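PDB 4H1X: phosphate-binding protein PstS 2 from Streptococcus pneumoniae, which probably serves as the solute-binding protein of the PstSACB ABC transporter, delivering phosphate for import into the cell. Local coordinates for residues Asp120-Ile125 with Leu173-Tyr177; Val160-Thr164 with Gly192-Gly196. One frame throughout, in Å; residues are numbered along the deposited sequence.

Contact 1 of 2, residues Asp120-Ile125 with Leu173-Tyr177; sequences DFISFI and LAEAY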
loop_
_atom_site.group_PDB
_atom_site.type_symbol
_atom_site.label_atom_id
_atom_site.label_comp_id
_atom_site.label_asym_id
_atom_site.label_seq_id
_atom_site.Cartn_x
_atom_site.Cartn_y
_atom_site.Cartn_z
ATOM N N ASP A 120 -8.562 2.773 -22.651
ATOM C CA ASP A 120 -9.094 1.403 -22.720
ATOM C C ASP A 120 -8.540 0.570 -21.543
ATOM O O ASP A 120 -9.268 -0.225 -20.942
ATOM C CB ASP A 120 -8.755 0.749 -24.060
ATOM C CG ASP A 120 -9.450 -0.590 -24.234
ATOM O OD1 ASP A 120 -10.693 -0.600 -24.365
ATOM O OD2 ASP A 120 -8.774 -1.627 -24.088
ATOM N N PHE A 121 -7.255 0.768 -21.218
ATOM C CA PHE A 121 -6.631 0.075 -20.083
ATOM C C PHE A 121 -7.321 0.500 -18.755
ATOM O O PHE A 121 -7.625 -0.370 -17.929
ATOM C CB PHE A 121 -5.125 0.340 -20.039
ATOM C CG PHE A 121 -4.378 -0.394 -18.943
ATOM C CD1 PHE A 121 -4.608 -1.746 -18.702
ATOM C CD2 PHE A 121 -3.453 0.268 -18.150
ATOM C CE1 PHE A 121 -3.883 -2.432 -17.709
ATOM C CE2 PHE A 121 -2.733 -0.421 -17.161
ATOM C CZ PHE A 121 -2.979 -1.755 -16.929
ATOM N N ILE A 122 -7.621 1.813 -18.574
ATOM C CA ILE A 122 -8.336 2.343 -17.394
ATOM C C ILE A 122 -9.715 1.676 -17.306
ATOM O O ILE A 122 -10.162 1.307 -16.222
ATOM C CB ILE A 122 -8.455 3.909 -17.444
ATOM C CG1 ILE A 122 -7.085 4.627 -17.390
ATOM C CG2 ILE A 122 -9.439 4.476 -16.405
ATOM C CD1 ILE A 122 -6.164 4.268 -16.293
ATOM N N SER A 123 -10.403 1.535 -18.472
ATOM C CA SER A 123 -11.734 0.903 -18.523
ATOM C C SER A 123 -11.628 -0.539 -18.016
ATOM O O SER A 123 -12.472 -0.996 -17.244
ATOM C CB SER A 123 -12.317 0.960 -19.932
ATOM O OG SER A 123 -12.517 2.305 -20.341
ATOM N N PHE A 124 -10.564 -1.241 -18.422
ATOM C CA PHE A 124 -10.331 -2.625 -17.961
ATOM C C PHE A 124 -10.132 -2.637 -16.443
ATOM O O PHE A 124 -10.707 -3.462 -15.758
ATOM C CB PHE A 124 -9.088 -3.216 -18.650
ATOM C CG PHE A 124 -8.783 -4.604 -18.116
ATOM C CD1 PHE A 124 -9.527 -5.709 -18.536
ATOM C CD2 PHE A 124 -7.842 -4.787 -17.102
ATOM C CE1 PHE A 124 -9.276 -6.978 -18.025
ATOM C CE2 PHE A 124 -7.629 -6.057 -16.549
ATOM C CZ PHE A 124 -8.347 -7.143 -17.017
ATOM N N ILE A 125 -9.310 -1.728 -15.922
ATOM C CA ILE A 125 -9.059 -1.646 -14.477
ATOM C C ILE A 125 -10.379 -1.387 -13.711
ATOM O O ILE A 125 -10.589 -1.958 -12.629
ATOM C CB ILE A 125 -8.020 -0.555 -14.174
ATOM C CG1 ILE A 125 -6.616 -0.949 -14.714
ATOM C CG2 ILE A 125 -7.963 -0.279 -12.641
ATOM C CD1 ILE A 125 -5.545 0.244 -14.659
ATOM N N LEU A 173 -2.521 -6.457 -13.237
ATOM C CA LEU A 173 -3.543 -5.819 -14.090
ATOM C C LEU A 173 -3.089 -5.821 -15.544
ATOM O O LEU A 173 -3.898 -6.177 -16.410
ATOM C CB LEU A 173 -3.874 -4.414 -13.607
ATOM C CG LEU A 173 -4.688 -4.361 -12.289
ATOM C CD1 LEU A 173 -4.606 -2.984 -11.641
ATOM C CD2 LEU A 173 -6.196 -4.754 -12.515
ATOM N N ALA A 174 -1.793 -5.522 -15.801
ATOM C CA ALA A 174 -1.227 -5.579 -17.148
ATOM C C ALA A 174 -1.310 -7.004 -17.713
ATOM O O ALA A 174 -1.686 -7.158 -18.874
ATOM C CB ALA A 174 0.213 -5.104 -17.135
ATOM N N GLU A 175 -1.023 -8.045 -16.890
ATOM C CA GLU A 175 -1.087 -9.450 -17.354
ATOM C C GLU A 175 -2.490 -9.796 -17.825
ATOM O O GLU A 175 -2.657 -10.392 -18.900
ATOM C CB GLU A 175 -0.716 -10.418 -16.213
ATOM C CG GLU A 175 0.730 -10.433 -15.773
ATOM C CD GLU A 175 0.941 -11.343 -14.575
ATOM O OE1 GLU A 175 -0.057 -11.786 -13.962
ATOM O OE2 GLU A 175 2.115 -11.624 -14.256
ATOM N N ALA A 176 -3.506 -9.453 -16.996
ATOM C CA ALA A 176 -4.907 -9.775 -17.315
ATOM C C ALA A 176 -5.361 -9.004 -18.557
ATOM O O ALA A 176 -6.043 -9.574 -19.401
ATOM C CB ALA A 176 -5.810 -9.466 -16.122
ATOM N N TYR A 177 -4.925 -7.736 -18.696
ATOM C CA TYR A 177 -5.274 -6.922 -19.856
ATOM C C TYR A 177 -4.653 -7.480 -21.145
ATOM O O TYR A 177 -5.335 -7.529 -22.169
ATOM C CB TYR A 177 -4.832 -5.469 -19.652
ATOM C CG TYR A 177 -5.229 -4.547 -20.790
ATOM C CD1 TYR A 177 -6.522 -4.039 -20.882
ATOM C CD2 TYR A 177 -4.291 -4.124 -21.730
ATOM C CE1 TYR A 177 -6.867 -3.115 -21.872
ATOM C CE2 TYR A 177 -4.633 -3.235 -22.746
ATOM C CZ TYR A 177 -5.918 -2.721 -22.800
ATOM O OH TYR A 177 -6.262 -1.854 -23.801
#
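Residues 120-125 of helix 116-126 and 173-177 of helix 164-180 cross at 104°, the axes of these segments 10.5 Å apart at closest, and Phe124 and Tyr177 are among the pairs whose backbones come nearest. Rings fill most of the gap. Tyr177 reaches across with CG anti to its backbone N (chi1 -177°), which carries its ring in between Phe121 and Phe124. Phe121 turns its edge toward the tyrosine face in a T-shaped stack, and its CD1 lies 3.5 Å from Tyr177 CG, offset toward the rim. On the Phe124 side the roles are reversed. The edge of Tyr177 points toward the face of Phe124, in an offset edge-to-face pair with planes at 69°. Phe124 CB is 3.5 Å from Tyr177 CD1, while CA of Tyr177 sits over the centre of the Phe124 ring.

Helix 164-180 is the connection of a beta-alpha-beta crossover between parallel strands 155-162 and 183-190. Ile186 of strand 183-190 also touches Phe121 and Tyr177, so the cluster is packed between helices and sheet.

The hydroxyl end of Tyr177 is buried and paired. Tyr177 OH donates a short hydrogen bond of 2.5 Å to Asp120 OD2, which accepts it on its anti lone pair and lies near the ring plane. Tyr149 OH also hydrogen-bonds to OD2. Two hydroxyls on this buried oxygen would probably help to keep the carboxylate ionised.

Smaller groups finish the contact. Phe124 CZ meets Ala176 CB at 3.6 Å, and Ile125 CG1 meets Leu173 CD1 at 4.2 Å. Leu173 O lies at the edge of the Phe121 ring.

Contact 2 of 2, residues Val160-Thr164 with Gly192-Gly196; sequences VVGST and GSSAG
Ser163 lays its CB against OG of Ser193, 3.5 Å away. The two hydroxyl oxygens are 4.0 Å apart, Ser163 OG to Ser193 OG, and do not bond to each other. Both are held by Ser211: its OG pairs with the OG of Ser163, and its backbone N with the OG of Ser193. One residue after strand 207-210 thus ties the two serines together.

The rest of the contact is mainly backbone against backbone, made close by glycines. Gly196 CA lies 3.3 Å from Val161 O, and Gly162 CA is 3.8 Å from Gly196 CA. Without side chains, the strand end and the first turn of the helix can touch directly. Gly162 CA also makes a CH-O contact of 3.3 Å with Gly192 O, bent to 133° at the hydrogen. That same carbonyl accepts the first-turn bond from Gly196 N, at 3.0 Å.

Gly192 is the N-cap of helix 193-202. Strand 155-162 runs parallel to strands 183-190 and 207-210 on its two flanks, and Gly162 ends it just before helix 164-180. The contact therefore brings two helix starts together at the ends of parallel strands, consistent with an anion site, as in other phosphate-binding proteins of this fold. In one of its two conformers, Thr164 OG1 hydrogen-bonds to a bound citrate, probably from the crystallisation liquor. The citrate's position is consistent with a ligand pocket here.

One residue back from Gly162, Val161 brings CG1 to 4.0 Å from Gly196 CA, chi1 of 175° placing that methyl opposite its backbone N. Val161 also touches Thr189 and Ala205.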
loop_
_atom_site.group_PDB
_atom_site.type_symbol
_atom_site.label_atom_id
_atom_site.label_comp_id
_atom_site.label_asym_id
_atom_site.label_seq_id
_atom_site.Cartn_x
_atom_site.Cartn_y
_atom_site.Cartn_z
ATOM N N VAL A 160 3.591 2.991 -17.822
ATOM C CA VAL A 160 2.989 3.202 -16.495
ATOM C C VAL A 160 4.150 3.411 -15.520
ATOM O O VAL A 160 5.051 2.574 -15.455
ATOM C CB VAL A 160 2.022 2.058 -16.074
ATOM C CG1 VAL A 160 1.354 2.410 -14.749
ATOM C CG2 VAL A 160 0.951 1.801 -17.149
ATOM N N VAL A 161 4.196 4.566 -14.839
ATOM C CA VAL A 161 5.355 4.917 -14.027
ATOM C C VAL A 161 4.993 5.364 -12.631
ATOM O O VAL A 161 4.043 6.131 -12.487
ATOM C CB VAL A 161 6.117 6.081 -14.746
ATOM C CG1 VAL A 161 7.291 6.596 -13.907
ATOM C CG2 VAL A 161 6.575 5.676 -16.164
ATOM N N GLY A 162 5.812 4.995 -11.634
ATOM C CA GLY A 162 5.587 5.543 -10.304
ATOM C C GLY A 162 5.944 4.692 -9.116
ATOM O O GLY A 162 6.903 3.913 -9.153
ATOM N N SER A 163 5.084 4.761 -8.105
ATOM C CA SER A 163 5.288 4.113 -6.802
ATOM C C SER A 163 5.626 2.633 -6.903
ATOM O O SER A 163 4.911 1.871 -7.560
ATOM C CB SER A 163 4.045 4.275 -5.935
ATOM O OG SER A 163 4.215 3.573 -4.719
ATOM N N THR A 164 6.695 2.213 -6.187
ATOM C CA THR A 164 7.116 0.810 -6.156
ATOM C C THR A 164 6.013 -0.035 -5.508
ATOM O O THR A 164 5.843 -1.207 -5.843
ATOM C CB THR A 164 8.435 0.660 -5.381
ATOM O OG1 THR A 164 8.252 1.090 -4.027
ATOM C CG2 THR A 164 9.596 1.403 -6.036
ATOM N N GLY A 192 9.022 6.114 -7.902
ATOM C CA GLY A 192 8.371 6.738 -6.750
ATOM C C GLY A 192 7.182 7.543 -7.190
ATOM O O GLY A 192 7.057 7.846 -8.381
ATOM N N SER A 193 6.291 7.865 -6.243
ATOM C CA SER A 193 5.058 8.596 -6.553
ATOM C C SER A 193 5.352 9.955 -7.239
ATOM O O SER A 193 4.733 10.262 -8.270
ATOM C CB SER A 193 4.226 8.803 -5.282
ATOM O OG SER A 193 3.768 7.569 -4.738
ATOM N N SER A 194 6.303 10.740 -6.689
ATOM C CA SER A 194 6.642 12.051 -7.239
ATOM C C SER A 194 7.115 11.930 -8.682
ATOM O O SER A 194 6.652 12.702 -9.534
ATOM C CB SER A 194 7.698 12.745 -6.380
ATOM O OG SER A 194 7.112 13.098 -5.137
ATOM N N ALA A 195 7.975 10.915 -8.980
ATOM C CA ALA A 195 8.489 10.692 -10.343
ATOM C C ALA A 195 7.370 10.273 -11.319
ATOM O O ALA A 195 7.376 10.718 -12.460
ATOM C CB ALA A 195 9.608 9.658 -10.340
ATOM N N GLY A 196 6.382 9.526 -10.833
ATOM C CA GLY A 196 5.221 9.127 -11.629
ATOM C C GLY A 196 4.361 10.329 -12.014
ATOM O O GLY A 196 3.943 10.468 -13.171
#

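Both contacts border the same beta-alpha-beta unit. Strand 155-162 supplies half of contact 2 and runs on into helix 164-180, which supplies half of contact 1. Their centres are 18 Å apart, and the segments do not touch. Contact 1 is buried and lies farther from the middle of the chain; large rings fill the space between two helices, with one buried hydroxyl-carboxylate bond. Contact 2 is only partly buried. It works with glycines, small hydroxyls and bare backbone, where a strand end meets a helix start close to the bound citrate. Bulky aromatic packing thus lies between two helices and the sheet, and compact backbone packing, with a few hydroxyls, at the strand ends near the citrate.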